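Local coordinates for protein MstE (Scytonema sp. PCC 10023, PDB 6SBF) that is a single-domain class II terpene cyclase that assembles complex isoprenoid scaffolds, probably on the route to merosterols, at residues Pro19-Leu24 against Lys362-Leu367. The protein carries 1 engineered substitution. Residues are numbered along the deposited sequence; the frame is centred on the assembly and turned at random.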
ATOM      1  N   PRO A  19     -11.129 -21.348 -18.605  1.00 16.45           N
ATOM      2  CA  PRO A  19     -11.187 -21.792 -17.201  1.00 15.06           C
ATOM      3  C   PRO A  19     -10.389 -20.881 -16.267  1.00 15.27           C
ATOM      4  O   PRO A  19     -10.803 -20.671 -15.130  1.00 16.03           O
ATOM      5  CB  PRO A  19     -10.687 -23.245 -17.242  1.00 19.57           C
ATOM      6  CG  PRO A  19     -11.054 -23.710 -18.632  1.00 21.66           C
ATOM      7  CD  PRO A  19     -10.898 -22.472 -19.515  1.00 18.95           C
ATOM      8  N   LYS A  20      -9.217 -20.421 -16.712  1.00 17.00           N
ATOM      9  CA  LYS A  20      -8.397 -19.554 -15.860  1.00 17.91           C
ATOM     10  C   LYS A  20      -9.055 -18.174 -15.707  1.00 17.40           C
ATOM     11  O   LYS A  20      -9.106 -17.626 -14.598  1.00 17.78           O
ATOM     12  CB  LYS A  20      -6.927 -19.577 -16.340  1.00 23.74           C
ATOM     13  CG  LYS A  20      -5.984 -18.971 -15.320  1.00 23.24           C
ATOM     14  CD  LYS A  20      -4.533 -19.136 -15.730  1.00 26.04           C
ATOM     15  CE  LYS A  20      -3.569 -18.454 -14.776  1.00 25.43           C
ATOM     16  NZ  LYS A  20      -2.151 -18.621 -15.093  1.00 27.20           N
ATOM     17  N   LEU A  21      -9.696 -17.649 -16.757  1.00 19.28           N
ATOM     18  CA  LEU A  21     -10.415 -16.367 -16.624  1.00 18.95           C
ATOM     19  C   LEU A  21     -11.599 -16.516 -15.675  1.00 17.09           C
ATOM     20  O   LEU A  21     -11.801 -15.643 -14.831  1.00 17.44           O
ATOM     21  CB  LEU A  21     -10.869 -15.878 -17.986  1.00 22.18           C
ATOM     22  CG  LEU A  21     -11.450 -14.467 -17.987  1.00 24.83           C
ATOM     23  CD1 LEU A  21     -10.458 -13.411 -17.520  1.00 27.12           C
ATOM     24  CD2 LEU A  21     -11.968 -14.136 -19.368  1.00 33.43           C
ATOM     25  N   ASN A  22     -12.355 -17.602 -15.814  1.00 15.68           N
ATOM     26  CA  ASN A  22     -13.490 -17.922 -14.932  0.50 17.55           C
ATOM     27  C   ASN A  22     -13.015 -18.092 -13.478  1.00 13.96           C
ATOM     28  O   ASN A  22     -13.698 -17.630 -12.543  1.00 15.55           O
ATOM     29  CB  ASN A  22     -14.132 -19.199 -15.462  0.50 21.74           C
ATOM     30  CG  ASN A  22     -15.582 -19.364 -15.104  0.50 28.70           C
ATOM     31  OD1 ASN A  22     -16.040 -19.084 -13.992  0.50 39.84           O
ATOM     32  ND2 ASN A  22     -16.274 -19.885 -16.071  0.50 37.05           N
ATOM     33  N   GLN A  23     -11.871 -18.775 -13.293  1.00 14.27           N
ATOM     34  CA  GLN A  23     -11.373 -18.902 -11.892  1.00 14.56           C
ATOM     35  C   GLN A  23     -10.954 -17.537 -11.359  1.00 14.32           C
ATOM     36  O   GLN A  23     -11.165 -17.260 -10.161  1.00 15.18           O
ATOM     37  CB  GLN A  23     -10.283 -19.950 -11.775  1.00 15.30           C
ATOM     38  CG  GLN A  23      -9.855 -20.113 -10.344  1.00 16.02           C
ATOM     39  CD  GLN A  23     -10.928 -20.582  -9.436  1.00 17.26           C
ATOM     40  OE1 GLN A  23     -11.879 -21.227  -9.896  1.00 19.94           O
ATOM     41  NE2 GLN A  23     -10.785 -20.207  -8.161  1.00 19.66           N
ATOM     42  N   LEU A  24     -10.346 -16.673 -12.198  1.00 14.43           N
ATOM     43  CA  LEU A  24     -10.070 -15.311 -11.738  1.00 15.42           C
ATOM     44  C   LEU A  24     -11.365 -14.656 -11.274  1.00 13.89           C
ATOM     45  O   LEU A  24     -11.384 -13.988 -10.243  1.00 14.47           O
ATOM     46  CB  LEU A  24      -9.417 -14.502 -12.850  1.00 15.86           C
ATOM     47  CG  LEU A  24      -7.928 -14.642 -12.893  1.00 17.63           C
ATOM     48  CD1 LEU A  24      -7.410 -14.263 -14.255  1.00 20.98           C
ATOM     49  CD2 LEU A  24      -7.279 -13.807 -11.791  1.00 18.07           C
ATOM     50  N   LYS A 362      -6.462  -6.103 -12.019  1.00 13.02           N
ATOM     51  CA  LYS A 362      -5.644  -5.346 -12.978  1.00 14.45           C
ATOM     52  C   LYS A 362      -4.952  -6.304 -13.939  1.00 15.31           C
ATOM     53  O   LYS A 362      -4.752  -5.921 -15.094  1.00 17.44           O
ATOM     54  CB  LYS A 362      -4.684  -4.452 -12.210  1.00 13.91           C
ATOM     55  CG  LYS A 362      -5.299  -3.334 -11.381  1.00 16.97           C
ATOM     56  CD  LYS A 362      -4.349  -2.470 -10.572  1.00 19.29           C
ATOM     57  CE  LYS A 362      -3.203  -1.918 -11.345  1.00 24.27           C
ATOM     58  NZ  LYS A 362      -3.709  -0.819 -12.192  1.00 32.06           N
ATOM     59  N   ALA A 363      -4.543  -7.502 -13.499  1.00 13.86           N
ATOM     60  CA  ALA A 363      -3.760  -8.386 -14.361  1.00 14.78           C
ATOM     61  C   ALA A 363      -4.610  -9.186 -15.322  1.00 16.76           C
ATOM     62  O   ALA A 363      -4.060  -9.662 -16.341  1.00 17.94           O
ATOM     63  CB  ALA A 363      -2.940  -9.268 -13.509  1.00 16.80           C
ATOM     64  N   ALA A 364      -5.845  -9.485 -14.958  1.00 17.41           N
ATOM     65  CA  ALA A 364      -6.657 -10.436 -15.732  1.00 19.96           C
ATOM     66  C   ALA A 364      -6.734 -10.077 -17.213  1.00 22.02           C
ATOM     67  O   ALA A 364      -6.674 -10.977 -18.045  1.00 24.09           O
ATOM     68  CB  ALA A 364      -8.047 -10.520 -15.162  1.00 21.59           C
ATOM     69  N   PRO A 365      -6.899  -8.802 -17.617  1.00 21.95           N
ATOM     70  CA  PRO A 365      -7.061  -8.509 -19.041  1.00 25.58           C
ATOM     71  C   PRO A 365      -5.784  -8.722 -19.862  1.00 29.23           C
ATOM     72  O   PRO A 365      -5.878  -8.765 -21.094  1.00 35.98           O
ATOM     73  CB  PRO A 365      -7.460  -7.034 -19.059  1.00 28.34           C
ATOM     74  CG  PRO A 365      -6.975  -6.483 -17.759  1.00 31.36           C
ATOM     75  CD  PRO A 365      -7.199  -7.624 -16.796  1.00 23.37           C
ATOM     76  N   MET A 366      -4.652  -8.835 -19.167  1.00 26.31           N
ATOM     77  CA  MET A 366      -3.321  -8.999 -19.808  1.00 26.91           C
ATOM     78  C   MET A 366      -2.911 -10.474 -19.741  1.00 25.86           C
ATOM     79  O   MET A 366      -1.764 -10.770 -20.077  1.00 29.66           O
ATOM     80  CB  MET A 366      -2.280  -8.131 -19.090  1.00 25.76           C
ATOM     81  CG  MET A 366      -2.668  -6.658 -19.057  1.00 31.97           C
ATOM     82  SD  MET A 366      -3.215  -6.013 -20.645  1.00 52.58           S
ATOM     83  CE  MET A 366      -1.760  -6.206 -21.678  1.00 70.64           C
ATOM     84  N   LEU A 367      -3.807 -11.369 -19.291  1.00 29.06           N
ATOM     85  CA  LEU A 367      -3.691 -12.817 -19.605  1.00 41.62           C
ATOM     86  C   LEU A 367      -3.652 -12.987 -21.130  1.00 56.02           C
ATOM     87  O   LEU A 367      -2.816 -13.747 -21.567  1.00 46.08           O
ATOM     88  CB  LEU A 367      -4.897 -13.587 -19.066  1.00 46.24           C
ATOM     89  CG  LEU A 367      -4.752 -14.339 -17.752  1.00 45.96           C
ATOM     90  CD1 LEU A 367      -5.908 -15.314 -17.633  1.00 50.38           C
ATOM     91  CD2 LEU A 367      -3.428 -15.077 -17.617  1.00 42.36           C
ATOM     92  OXT LEU A 367      -4.431 -12.434 -21.962  1.00 65.25           O
TER
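Leu24 meets Ala364 and Leu367 in a small, entirely apolar contact that shows how one methyl group can touch two residues at once, linking the early turns of the first helix to the chain's C-terminal end. Its CB lies 4.8 Å from Ala364 CB, beyond close contact. The first torsion sets CG anti to the carbonyl carbon, chi1 -87°, and CG remains 4.7 Å from Ala364 CB. At the fork the two branches differ: CD1 closes to 3.9 Å from Ala364 CB, whereas CD2 stays 4.8 Å from that same methyl. CD1 also finds Leu367 CD1 at 3.8 Å, in a tip-to-tip approach of the two leucines, and thus touches both partners with ordinary van der Waals contacts.

Helix 18-37 is the first helix of the chain and helix 350-363 the last, and in this alpha6-alpha6 barrel the contact brings the beginning and end of the fold together. Ile292, on helix 282-298, touches Lys20, Leu24, Ala363 and Leu367, giving both terminal segments a common apolar neighbour.

Two flanking side chains widen the patch. Leu21, one turn nearer the N terminus, brings CD1 to 4.4 Å from Ala364 CB, a looser approach. Lys20 contributes its aliphatic stem, with CG 4.3 Å from Leu367 CD1, while its fully extended chain takes NZ to a hydrogen bond with Ala289 O. On the opposing segment residues 364-366 form a 3-10 turn; Leu367 N bonds to Ala364 O, and the turn presents the alanine methyl and the final leucine toward the first helix. Leu367 also ends the chain as a carboxylate, while the preceding carbonyl, Met366 O, accepts a hydrogen bond from Arg288 NH2.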